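Local coordinates for protein methylmalonyl-CoA carboxyltransferase 5S subunit (Propionibacterium freudenreichii subsp. shermanii, PDB 1RQB) that catalyses the cobalt-dependent transfer of a carboxyl group from the biotin of the 1.3S subunit to pyruvate, forming oxaloacetate, within the transcarboxylase complex, at residues Ile27-Leu32 / Ala59-Val64; Arg23-Thr28 / Asp247-Ala252; Cys75-Asn80 / Ala454-Val459; Asn80-Glu85 / Pro461-His466. All blocks are in the same frame, centred on the assembly; numbering follows the deposited sequence.

Interaction 1: residues Ile27-Leu32 / Ala59-Val64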
# COMPACT_ATOMS: atom_id res chain seq x y z
N ILE A 27 -9.88 -11.17 -12.86
CA ILE A 27 -9.54 -10.86 -11.47
C ILE A 27 -10.19 -11.89 -10.54
O ILE A 27 -11.37 -12.19 -10.66
CB ILE A 27 -10.10 -9.49 -11.03
CG1 ILE A 27 -9.46 -8.37 -11.86
CG2 ILE A 27 -9.89 -9.31 -9.51
CD1 ILE A 27 -8.00 -8.17 -11.62
N THR A 28 -9.38 -12.42 -9.62
CA THR A 28 -9.89 -13.35 -8.60
C THR A 28 -9.94 -12.58 -7.28
O THR A 28 -8.94 -11.98 -6.87
CB THR A 28 -8.98 -14.59 -8.46
OG1 THR A 28 -9.25 -15.49 -9.54
CG2 THR A 28 -9.24 -15.33 -7.12
N GLU A 29 -11.10 -12.58 -6.62
CA GLU A 29 -11.29 -11.86 -5.35
C GLU A 29 -10.92 -12.79 -4.19
O GLU A 29 -11.35 -13.94 -4.14
CB GLU A 29 -12.74 -11.39 -5.23
CG GLU A 29 -13.07 -10.63 -3.93
CD GLU A 29 -12.18 -9.40 -3.70
OE1 GLU A 29 -12.10 -8.49 -4.57
OE2 GLU A 29 -11.58 -9.35 -2.62
N LEU A 30 -10.17 -12.25 -3.22
CA LEU A 30 -9.67 -13.05 -2.09
C LEU A 30 -10.27 -12.64 -0.75
O LEU A 30 -9.89 -13.21 0.28
CB LEU A 30 -8.15 -12.86 -1.99
CG LEU A 30 -7.32 -13.19 -3.23
CD1 LEU A 30 -5.89 -12.64 -3.05
CD2 LEU A 30 -7.29 -14.70 -3.42
N VAL A 31 -11.19 -11.69 -0.72
CA VAL A 31 -11.72 -11.19 0.56
C VAL A 31 -12.33 -12.28 1.44
O VAL A 31 -12.24 -12.19 2.67
CB VAL A 31 -12.76 -10.04 0.37
CG1 VAL A 31 -14.04 -10.58 -0.28
CG2 VAL A 31 -13.09 -9.40 1.73
N LEU A 32 -12.94 -13.31 0.85
CA LEU A 32 -13.62 -14.34 1.66
C LEU A 32 -12.67 -15.42 2.18
O LEU A 32 -13.09 -16.28 2.95
CB LEU A 32 -14.75 -14.98 0.86
CG LEU A 32 -15.81 -14.00 0.36
CD1 LEU A 32 -16.85 -14.78 -0.43
CD2 LEU A 32 -16.47 -13.24 1.52
N ALA A 59 -20.15 -8.93 -9.37
CA ALA A 59 -19.09 -7.95 -9.64
C ALA A 59 -18.34 -8.25 -10.94
O ALA A 59 -17.77 -7.33 -11.54
CB ALA A 59 -18.12 -7.90 -8.47
N GLY A 60 -18.31 -9.51 -11.38
CA GLY A 60 -17.59 -9.85 -12.61
C GLY A 60 -16.24 -10.53 -12.44
O GLY A 60 -15.43 -10.58 -13.36
N TYR A 61 -15.99 -11.09 -11.26
CA TYR A 61 -14.71 -11.76 -10.99
C TYR A 61 -14.59 -13.07 -11.77
O TYR A 61 -15.59 -13.74 -12.04
CB TYR A 61 -14.61 -12.10 -9.50
CG TYR A 61 -14.58 -10.91 -8.58
CD1 TYR A 61 -15.61 -10.68 -7.67
CD2 TYR A 61 -13.48 -10.06 -8.57
CE1 TYR A 61 -15.55 -9.62 -6.76
CE2 TYR A 61 -13.40 -9.00 -7.65
CZ TYR A 61 -14.43 -8.79 -6.75
OH TYR A 61 -14.33 -7.79 -5.81
N TRP A 62 -13.36 -13.45 -12.10
CA TRP A 62 -13.12 -14.73 -12.79
C TRP A 62 -13.45 -15.86 -11.82
O TRP A 62 -14.06 -16.87 -12.18
CB TRP A 62 -11.66 -14.84 -13.24
CG TRP A 62 -11.40 -16.12 -13.98
CD1 TRP A 62 -11.78 -16.42 -15.26
CD2 TRP A 62 -10.83 -17.32 -13.45
NE1 TRP A 62 -11.50 -17.74 -15.55
CE2 TRP A 62 -10.91 -18.31 -14.45
CE3 TRP A 62 -10.26 -17.65 -12.21
CZ2 TRP A 62 -10.44 -19.62 -14.26
CZ3 TRP A 62 -9.79 -18.96 -12.01
CH2 TRP A 62 -9.89 -19.92 -13.04
N SER A 63 -13.03 -15.69 -10.56
CA SER A 63 -13.32 -16.66 -9.50
C SER A 63 -13.33 -15.93 -8.16
O SER A 63 -12.84 -14.80 -8.05
CB SER A 63 -12.29 -17.81 -9.46
OG SER A 63 -11.03 -17.37 -8.97
N VAL A 64 -13.91 -16.58 -7.17
CA VAL A 64 -14.01 -16.06 -5.80
C VAL A 64 -13.37 -17.08 -4.85
O VAL A 64 -13.90 -18.17 -4.66
CB VAL A 64 -15.50 -15.86 -5.41
CG1 VAL A 64 -15.61 -15.35 -3.98
CG2 VAL A 64 -16.15 -14.86 -6.40
O HOH W 1 -12.70 -10.83 -13.94

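Interaction 2: residues Arg23-Thr28 / Asp247-Ala252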
# COMPACT_ATOMS: atom_id res chain seq x y z
N ARG A 23 -6.31 -6.43 -24.15
CA ARG A 23 -7.16 -7.57 -23.80
C ARG A 23 -7.75 -7.37 -22.40
O ARG A 23 -7.33 -6.49 -21.66
CB ARG A 23 -6.29 -8.83 -23.80
CG ARG A 23 -5.16 -8.76 -22.77
CD ARG A 23 -4.04 -9.83 -22.97
NE ARG A 23 -3.01 -9.68 -21.93
CZ ARG A 23 -3.10 -10.27 -20.75
NH1 ARG A 23 -4.14 -11.03 -20.50
NH2 ARG A 23 -2.20 -10.05 -19.78
N GLU A 24 -8.72 -8.21 -22.05
CA GLU A 24 -9.32 -8.15 -20.71
C GLU A 24 -8.51 -9.07 -19.80
O GLU A 24 -8.12 -10.17 -20.18
CB GLU A 24 -10.78 -8.62 -20.71
CG GLU A 24 -11.72 -7.78 -21.55
CD GLU A 24 -13.16 -8.25 -21.45
OE1 GLU A 24 -14.04 -7.51 -21.93
OE2 GLU A 24 -13.42 -9.34 -20.89
N VAL A 25 -8.24 -8.59 -18.59
CA VAL A 25 -7.50 -9.38 -17.60
C VAL A 25 -8.51 -9.84 -16.55
O VAL A 25 -9.32 -9.05 -16.08
CB VAL A 25 -6.41 -8.53 -16.91
CG1 VAL A 25 -5.63 -9.39 -15.91
CG2 VAL A 25 -5.47 -7.94 -17.95
N GLY A 26 -8.48 -11.13 -16.20
CA GLY A 26 -9.42 -11.61 -15.20
C GLY A 26 -8.94 -11.29 -13.80
O GLY A 26 -7.75 -11.18 -13.55
N ILE A 27 -9.88 -11.17 -12.86
CA ILE A 27 -9.54 -10.86 -11.47
C ILE A 27 -10.19 -11.89 -10.54
O ILE A 27 -11.37 -12.19 -10.66
CB ILE A 27 -10.10 -9.49 -11.03
CG1 ILE A 27 -9.46 -8.37 -11.86
CG2 ILE A 27 -9.89 -9.31 -9.51
CD1 ILE A 27 -8.00 -8.17 -11.62
N THR A 28 -9.38 -12.42 -9.62
CA THR A 28 -9.89 -13.35 -8.60
C THR A 28 -9.94 -12.58 -7.28
O THR A 28 -8.94 -11.98 -6.87
CB THR A 28 -8.98 -14.59 -8.46
OG1 THR A 28 -9.25 -15.49 -9.54
CG2 THR A 28 -9.24 -15.33 -7.12
N ASP A 247 -3.09 -14.13 -17.44
CA ASP A 247 -4.53 -14.21 -17.71
C ASP A 247 -5.39 -13.68 -16.56
O ASP A 247 -6.41 -13.04 -16.82
CB ASP A 247 -4.90 -15.67 -17.99
CG ASP A 247 -4.12 -16.24 -19.16
OD1 ASP A 247 -4.60 -16.10 -20.30
OD2 ASP A 247 -3.01 -16.77 -18.95
N VAL A 248 -5.00 -13.96 -15.32
CA VAL A 248 -5.80 -13.56 -14.15
C VAL A 248 -4.88 -13.14 -13.01
O VAL A 248 -3.82 -13.73 -12.81
CB VAL A 248 -6.63 -14.78 -13.60
CG1 VAL A 248 -7.43 -14.37 -12.33
CG2 VAL A 248 -7.56 -15.35 -14.69
N VAL A 249 -5.27 -12.11 -12.24
CA VAL A 249 -4.46 -11.72 -11.07
C VAL A 249 -5.37 -11.71 -9.84
O VAL A 249 -6.56 -11.42 -9.96
CB VAL A 249 -3.77 -10.33 -11.27
CG1 VAL A 249 -2.74 -10.42 -12.43
CG2 VAL A 249 -4.80 -9.25 -11.55
N ASP A 250 -4.84 -12.10 -8.68
CA ASP A 250 -5.61 -12.15 -7.43
C ASP A 250 -5.47 -10.83 -6.66
O ASP A 250 -4.37 -10.30 -6.52
CB ASP A 250 -5.13 -13.27 -6.50
CG ASP A 250 -5.26 -14.65 -7.11
OD1 ASP A 250 -5.68 -14.76 -8.28
OD2 ASP A 250 -4.92 -15.63 -6.40
N THR A 251 -6.59 -10.32 -6.15
CA THR A 251 -6.59 -9.07 -5.38
C THR A 251 -7.63 -9.16 -4.26
O THR A 251 -8.45 -10.08 -4.22
CB THR A 251 -6.94 -7.85 -6.29
OG1 THR A 251 -8.28 -8.02 -6.80
CG2 THR A 251 -5.97 -7.75 -7.47
N ALA A 252 -7.60 -8.18 -3.37
CA ALA A 252 -8.55 -8.14 -2.24
C ALA A 252 -9.24 -6.77 -2.24
O ALA A 252 -8.59 -5.75 -2.46
CB ALA A 252 -7.81 -8.34 -0.91
O HOH W 2 -6.82 -12.34 -19.54
O HOH W 3 -7.13 -17.13 -9.46

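Interaction 3: residues Cys75-Asn80 / Ala454-Val459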
# COMPACT_ATOMS: atom_id res chain seq x y z
N CYS A 75 -12.63 -22.52 11.32
CA CYS A 75 -14.06 -22.76 11.52
C CYS A 75 -14.31 -23.69 12.71
O CYS A 75 -15.10 -23.37 13.59
CB CYS A 75 -14.67 -23.41 10.26
SG CYS A 75 -15.09 -22.24 8.95
N ILE A 76 -13.62 -24.82 12.76
CA ILE A 76 -13.90 -25.79 13.83
C ILE A 76 -13.12 -25.49 15.11
O ILE A 76 -13.53 -25.91 16.19
CB ILE A 76 -13.56 -27.22 13.39
CG1 ILE A 76 -12.06 -27.35 13.18
CG2 ILE A 76 -14.32 -27.59 12.12
CD1 ILE A 76 -11.63 -28.74 12.80
N ARG A 77 -12.01 -24.77 15.03
CA ARG A 77 -11.21 -24.56 16.24
C ARG A 77 -11.62 -23.29 16.99
O ARG A 77 -11.62 -23.27 18.21
CB ARG A 77 -9.72 -24.51 15.88
CG ARG A 77 -8.76 -24.50 17.07
CD ARG A 77 -7.31 -24.29 16.63
NE ARG A 77 -6.80 -25.30 15.70
CZ ARG A 77 -6.26 -26.47 16.06
NH1 ARG A 77 -6.15 -26.78 17.34
NH2 ARG A 77 -5.82 -27.31 15.13
N PHE A 78 -12.01 -22.24 16.27
CA PHE A 78 -12.32 -20.97 16.95
C PHE A 78 -13.76 -20.48 16.73
O PHE A 78 -14.28 -19.76 17.57
CB PHE A 78 -11.41 -19.85 16.42
CG PHE A 78 -9.95 -20.16 16.50
CD1 PHE A 78 -9.15 -20.08 15.37
CD2 PHE A 78 -9.36 -20.50 17.71
CE1 PHE A 78 -7.78 -20.33 15.43
CE2 PHE A 78 -7.99 -20.75 17.80
CZ PHE A 78 -7.20 -20.66 16.65
N LEU A 79 -14.40 -20.85 15.63
CA LEU A 79 -15.72 -20.27 15.35
C LEU A 79 -16.87 -21.26 15.55
O LEU A 79 -18.02 -20.91 15.29
CB LEU A 79 -15.75 -19.74 13.91
CG LEU A 79 -14.60 -18.81 13.50
CD1 LEU A 79 -14.78 -18.41 12.04
CD2 LEU A 79 -14.56 -17.57 14.38
N ASN A 80 -16.58 -22.47 16.01
CA ASN A 80 -17.62 -23.50 16.20
C ASN A 80 -18.53 -23.54 14.97
O ASN A 80 -19.75 -23.58 15.08
CB ASN A 80 -18.46 -23.21 17.45
CG ASN A 80 -19.36 -24.38 17.83
OD1 ASN A 80 -18.89 -25.50 18.00
ND2 ASN A 80 -20.66 -24.13 17.96
N ALA A 454 -10.45 -36.91 10.29
CA ALA A 454 -9.16 -37.32 9.71
C ALA A 454 -8.20 -36.13 9.63
O ALA A 454 -6.99 -36.28 9.84
CB ALA A 454 -9.38 -37.92 8.31
N LEU A 455 -8.73 -34.95 9.33
CA LEU A 455 -7.91 -33.75 9.16
C LEU A 455 -7.51 -33.12 10.50
O LEU A 455 -6.40 -32.62 10.64
CB LEU A 455 -8.67 -32.71 8.32
CG LEU A 455 -8.94 -33.11 6.87
CD1 LEU A 455 -9.88 -32.10 6.21
CD2 LEU A 455 -7.63 -33.18 6.12
N PHE A 456 -8.41 -33.15 11.48
CA PHE A 456 -8.14 -32.51 12.78
C PHE A 456 -8.63 -33.41 13.92
O PHE A 456 -9.59 -33.09 14.62
CB PHE A 456 -8.84 -31.14 12.84
CG PHE A 456 -8.36 -30.18 11.77
CD1 PHE A 456 -9.03 -30.08 10.55
CD2 PHE A 456 -7.18 -29.46 11.95
CE1 PHE A 456 -8.53 -29.28 9.53
CE2 PHE A 456 -6.68 -28.65 10.93
CZ PHE A 456 -7.35 -28.56 9.72
N PRO A 457 -7.95 -34.54 14.13
CA PRO A 457 -8.31 -35.52 15.18
C PRO A 457 -8.50 -34.97 16.59
O PRO A 457 -9.37 -35.44 17.33
CB PRO A 457 -7.14 -36.51 15.16
CG PRO A 457 -6.50 -36.32 13.83
CD PRO A 457 -6.65 -34.86 13.53
N GLN A 458 -7.70 -33.97 16.96
CA GLN A 458 -7.72 -33.41 18.31
C GLN A 458 -8.80 -32.33 18.49
O GLN A 458 -9.18 -32.02 19.62
CB GLN A 458 -6.35 -32.81 18.63
CG GLN A 458 -5.19 -33.76 18.37
CD GLN A 458 -5.30 -35.08 19.12
OE1 GLN A 458 -4.76 -36.09 18.69
NE2 GLN A 458 -6.00 -35.06 20.25
N VAL A 459 -9.29 -31.76 17.40
CA VAL A 459 -10.31 -30.71 17.51
C VAL A 459 -11.70 -31.28 17.23
O VAL A 459 -12.69 -30.84 17.82
CB VAL A 459 -10.05 -29.56 16.51
CG1 VAL A 459 -11.14 -28.49 16.63
CG2 VAL A 459 -8.68 -28.96 16.76

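Interaction 4: residues Asn80-Glu85 / Pro461-His466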
# COMPACT_ATOMS: atom_id res chain seq x y z
N ASN A 80 -16.58 -22.47 16.01
CA ASN A 80 -17.62 -23.50 16.20
C ASN A 80 -18.53 -23.54 14.97
O ASN A 80 -19.75 -23.58 15.08
CB ASN A 80 -18.46 -23.21 17.45
CG ASN A 80 -19.36 -24.38 17.83
OD1 ASN A 80 -18.89 -25.50 18.00
ND2 ASN A 80 -20.66 -24.13 17.96
N GLU A 81 -17.91 -23.54 13.80
CA GLU A 81 -18.65 -23.54 12.53
C GLU A 81 -18.25 -24.75 11.69
O GLU A 81 -17.08 -25.12 11.65
CB GLU A 81 -18.33 -22.25 11.77
CG GLU A 81 -19.05 -22.11 10.45
CD GLU A 81 -18.72 -20.81 9.75
OE1 GLU A 81 -18.10 -19.92 10.39
OE2 GLU A 81 -19.07 -20.66 8.56
N ASP A 82 -19.22 -25.37 11.03
CA ASP A 82 -18.90 -26.52 10.17
C ASP A 82 -18.44 -25.95 8.82
O ASP A 82 -19.21 -25.28 8.13
CB ASP A 82 -20.15 -27.39 9.96
CG ASP A 82 -19.81 -28.73 9.31
OD1 ASP A 82 -18.87 -28.77 8.49
OD2 ASP A 82 -20.50 -29.73 9.61
N PRO A 83 -17.19 -26.22 8.43
CA PRO A 83 -16.65 -25.70 7.15
C PRO A 83 -17.50 -26.12 5.94
O PRO A 83 -17.60 -25.38 4.96
CB PRO A 83 -15.25 -26.31 7.08
CG PRO A 83 -14.92 -26.70 8.49
CD PRO A 83 -16.24 -27.15 9.06
N TRP A 84 -18.09 -27.30 6.01
CA TRP A 84 -18.91 -27.78 4.88
C TRP A 84 -20.20 -26.96 4.77
O TRP A 84 -20.72 -26.76 3.68
CB TRP A 84 -19.19 -29.29 5.05
CG TRP A 84 -17.93 -30.13 5.04
CD1 TRP A 84 -17.22 -30.57 6.12
CD2 TRP A 84 -17.20 -30.58 3.88
NE1 TRP A 84 -16.11 -31.26 5.72
CE2 TRP A 84 -16.07 -31.29 4.35
CE3 TRP A 84 -17.39 -30.46 2.50
CZ2 TRP A 84 -15.13 -31.87 3.49
CZ3 TRP A 84 -16.46 -31.04 1.64
CH2 TRP A 84 -15.34 -31.74 2.14
N GLU A 85 -20.72 -26.48 5.90
CA GLU A 85 -21.94 -25.67 5.84
C GLU A 85 -21.59 -24.30 5.24
O GLU A 85 -22.39 -23.70 4.52
CB GLU A 85 -22.51 -25.48 7.25
CG GLU A 85 -23.77 -24.63 7.30
CD GLU A 85 -24.98 -25.30 6.66
OE1 GLU A 85 -26.08 -24.70 6.70
OE2 GLU A 85 -24.83 -26.42 6.12
N PRO A 461 -13.33 -33.91 18.18
CA PRO A 461 -14.16 -34.27 19.33
C PRO A 461 -14.91 -33.10 19.98
O PRO A 461 -16.11 -33.17 20.22
CB PRO A 461 -13.16 -34.91 20.30
CG PRO A 461 -12.18 -35.55 19.36
CD PRO A 461 -11.97 -34.46 18.32
N VAL A 462 -14.18 -32.03 20.27
CA VAL A 462 -14.78 -30.85 20.90
C VAL A 462 -15.78 -30.19 19.95
O VAL A 462 -16.88 -29.81 20.35
CB VAL A 462 -13.70 -29.82 21.29
CG1 VAL A 462 -14.36 -28.53 21.78
CG2 VAL A 462 -12.82 -30.39 22.39
N PHE A 463 -15.41 -30.07 18.69
CA PHE A 463 -16.31 -29.43 17.71
C PHE A 463 -17.63 -30.18 17.59
O PHE A 463 -18.70 -29.58 17.65
CB PHE A 463 -15.64 -29.34 16.34
CG PHE A 463 -16.55 -28.84 15.26
CD1 PHE A 463 -17.19 -27.61 15.38
CD2 PHE A 463 -16.82 -29.62 14.14
CE1 PHE A 463 -18.08 -27.16 14.41
CE2 PHE A 463 -17.71 -29.18 13.16
CZ PHE A 463 -18.34 -27.96 13.29
N PHE A 464 -17.56 -31.50 17.42
CA PHE A 464 -18.78 -32.31 17.25
C PHE A 464 -19.72 -32.15 18.45
O PHE A 464 -20.94 -32.19 18.31
CB PHE A 464 -18.43 -33.79 17.09
CG PHE A 464 -17.81 -34.14 15.76
CD1 PHE A 464 -17.18 -35.37 15.59
CD2 PHE A 464 -17.85 -33.26 14.69
CE1 PHE A 464 -16.61 -35.72 14.36
CE2 PHE A 464 -17.28 -33.60 13.46
CZ PHE A 464 -16.66 -34.83 13.29
N GLU A 465 -19.15 -31.96 19.64
CA GLU A 465 -19.98 -31.85 20.85
C GLU A 465 -20.66 -30.48 20.95
O GLU A 465 -21.74 -30.37 21.53
CB GLU A 465 -19.12 -32.07 22.09
CG GLU A 465 -19.95 -32.16 23.37
CD GLU A 465 -19.29 -31.50 24.56
OE1 GLU A 465 -18.08 -31.73 24.78
OE2 GLU A 465 -19.99 -30.76 25.29
N HIS A 466 -20.06 -29.44 20.37
CA HIS A 466 -20.60 -28.08 20.52
C HIS A 466 -21.24 -27.52 19.24
O HIS A 466 -21.89 -26.48 19.30
CB HIS A 466 -19.47 -27.14 20.94
CG HIS A 466 -19.02 -27.33 22.35
ND1 HIS A 466 -19.81 -27.01 23.43
CD2 HIS A 466 -17.85 -27.79 22.86
CE1 HIS A 466 -19.14 -27.26 24.55
NE2 HIS A 466 -17.95 -27.73 24.23

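Interaction 1: residues Ile27-Leu32 / Ala59-Val64
Glu29 lies across the face of the Tyr61 ring where two neighbouring parallel strands of the TIM barrel, 23-29 and 63-68, come together at the end of the first beta-alpha-beta crossover. Its CB sits over the centre of the ring, 3.4 Å from the Tyr61 centroid and 10° off the normal, a CH-pi contact. CG is anti to the backbone N (chi1 180°), and a bend at chi2 turns CD toward the hydroxyl end of the ring. The carboxylate plane stands 69° from the ring plane, and Tyr61 OH gives a weak hydrogen bond to Glu29 OE1 (2.6 Å). OE1 also pairs with Thr265, while OE2 receives Val31 N through its anti lone pair, a cap on the turn into helix 31-39, and Ile253 N as well. Ile27 comes to the same ring at its edge, with CG2 in the ring plane and 3.8 Å from Tyr61 CD2. Two backbone bonds tie the segments, Trp62 N to Ile27 O and Glu29 N to Ser63 O. On the other face of the sheet the hydroxyls of Thr28 and Ser63 meet, OG1 to OG 2.7 Å, and Ser63 OG is bound to Gln100. Thr28 and Trp62 lie side by side pointing the same way, OG1 at the indole edge and in its plane. Past the strand end Leu32 reaches back to Val64, and both pack on Ile56 of helix 53-58. Water 1 joins the two segments at the start of the pairing, accepting from Ile27 N at 3.0 Å and lying 2.8 Å from Gly60 O.

Interaction 2: residues Arg23-Thr28 / Asp247-Ala252
Asp247 O is gripped by two donors, Gly26 N at 2.9 Å and water 2, which also donates to Glu24 O. The Gly26 N-H arrives in the carbonyl plane and nearly straight (161°). From here parallel pairing runs on: Val249 N gives to Gly26 O, Thr28 N to Val249 O and Thr251 N to Thr28 O, the last nearly along the C=O axis (173°). The short strand segments 26-28 and 248-251 run at 33° to each other. On one face of the sheet Ile27 spans two residues: its CD1 presses on Val249 CG2, the branch between backbone N and carbonyl carbon, at 3.4 Å, tighter than usual for two carbons, and its CG2 meets Thr251 OG1, which is bonded to Thr265, the side chains crossing at about a right angle. On the opposite face Gly26 has no side chain beside Val248, whose CG1 reaches Thr28 OG1 at 3.5 Å. Thr28 and Asp250 lie side by side, pointing the same way, with Asp250 OD1 3.3 Å from Thr28 CB; water 3 lies between them, 2.7 Å from Thr28 OG1 and 3.0 Å from Asp250 OD1. The other oxygen, OD2, takes a hydrogen bond from His226 ND1, a cobalt ligand, and a salt bridge from Arg135, so Asp250 is a second-shell residue that probably orients the imidazole. Strand 23-29 lies between strands 248-251 and 63-68 and also pairs with the short strand 277-278, while Val268 of helix 265-271 packs against Ile27 and Thr251.

Interaction 3: residues Cys75-Asn80 / Ala454-Val459
Ile76 and Val459 make the apolar centre of this contact, in which the end of helix 71-77 meets the turn after helix 447-455. The two side chains are oblique to each other, CG1 against CG1 at 3.7 Å. Ile76 CG1 stands between the backbone N and the carbonyl carbon (chi1 66°), and CD1 extends from it to Phe456, lying 3.7 Å from Phe456 CB and equally near CG and CD1 of the ring. CD1 thus meets the root of the aromatic side chain, and CG1 the valine. Val459 also lays CG1 on the backbone, 3.5 Å from Ile76 O.

A cation supplies the second kind of packing. Val459 CG2 lies over one face of the Arg77 guanidinium, 3.2 Å above its plane and offset toward the rim, and comes within 3.4 Å of Arg77 NH1. The two methyls of Val459 thus divide the work, CG1 on Ile76 and CG2 on Arg77. The arginine chain is bent at chi3 (-59°), and its guanidinium plane stands 82° from the Phe456 ring, with NH2 4.1 Å from Phe456 CD2. A salt bridge from NE to Asp73, on the same helix, steadies the group.

Within the turn, the Val459 N to Phe456 O hydrogen bond curls the chain so that Phe456 and Val459 both face helix 71-77. The side chain of Phe456 is about 8 Å from that of Ala70, a substrate-binding residue. This is side-chain packing between domains: a helix of the TIM-barrel carboxyltransferase unit meets the helical conserved carboxylase domain.

Interaction 4: residues Asn80-Glu85 / Pro461-His466
Phe463 points from helix 460-466 into the bend between helices 71-77 and 83-93, so that the conserved carboxylase domain touches the helices that follow strand 63-68 of the TIM barrel. The packing is aromatic side chain against backbone. CG is anti to the backbone N (chi1 173°); CZ, at the far end of the ring, lies 3.5 Å from both Asp82 CA and Glu81 O, while CE1 borders Asn80 C at 3.7 Å. Asp82 CB lies in the plane of the ring, at its edge. Phe463 also touches Ile76, which extends this packing to the preceding helix.

Polar contacts fasten the two ends of the bend. Asp82 is the N-cap of helix 83-93: its OD1 accepts from Trp84 N at 3.0 Å, on the anti side of the carboxylate and 34° out of its plane. The other oxygen, OD2, forms a salt bridge with Arg467, just beyond helix 460-466, so one carboxylate serves both the helix start and the domain contact. Glu81 CB points away from the partner helix, and its carboxylate pairs with Arg86. At the other end Asn80, with positive phi after helix 71-77, directs its amide at the last turn of the partner helix. Its OD1 lies 3.4 Å from His466 CB, and ND2 is also bound to Gly470 O. The imidazole of His466 is turned elsewhere, ND1 bonding Glu469. Asn80 ND2 gives its hydrogen bond to His466 O at 3.0 Å, from above the carbonyl plane (58° out of it), although the oxygen lies close to the plane of the amide.

Overall arrangement
Interactions 1 and 2 lie on either side of strand 23-29, sharing Ile27 and Thr28, with centres 8 Å apart; they join that strand to 63-68 and 248-251. Strand 248-251 is the eighth barrel strand, and its pairing with the first closes the barrel that holds the cobalt ion. Interactions 3 and 4 share Asn80, their centres 7 Å apart, about 27 Å from that of interaction 1 and 33 to 34 Å from that of interaction 2. Along the chain interaction 1 closes before they open, whereas 2 alternates with both, as 3 does with 4. Here helices 71-77 and 83-93 meet helices 447-455 and 460-466, joining the C-terminal domain to the barrel that carries the active site.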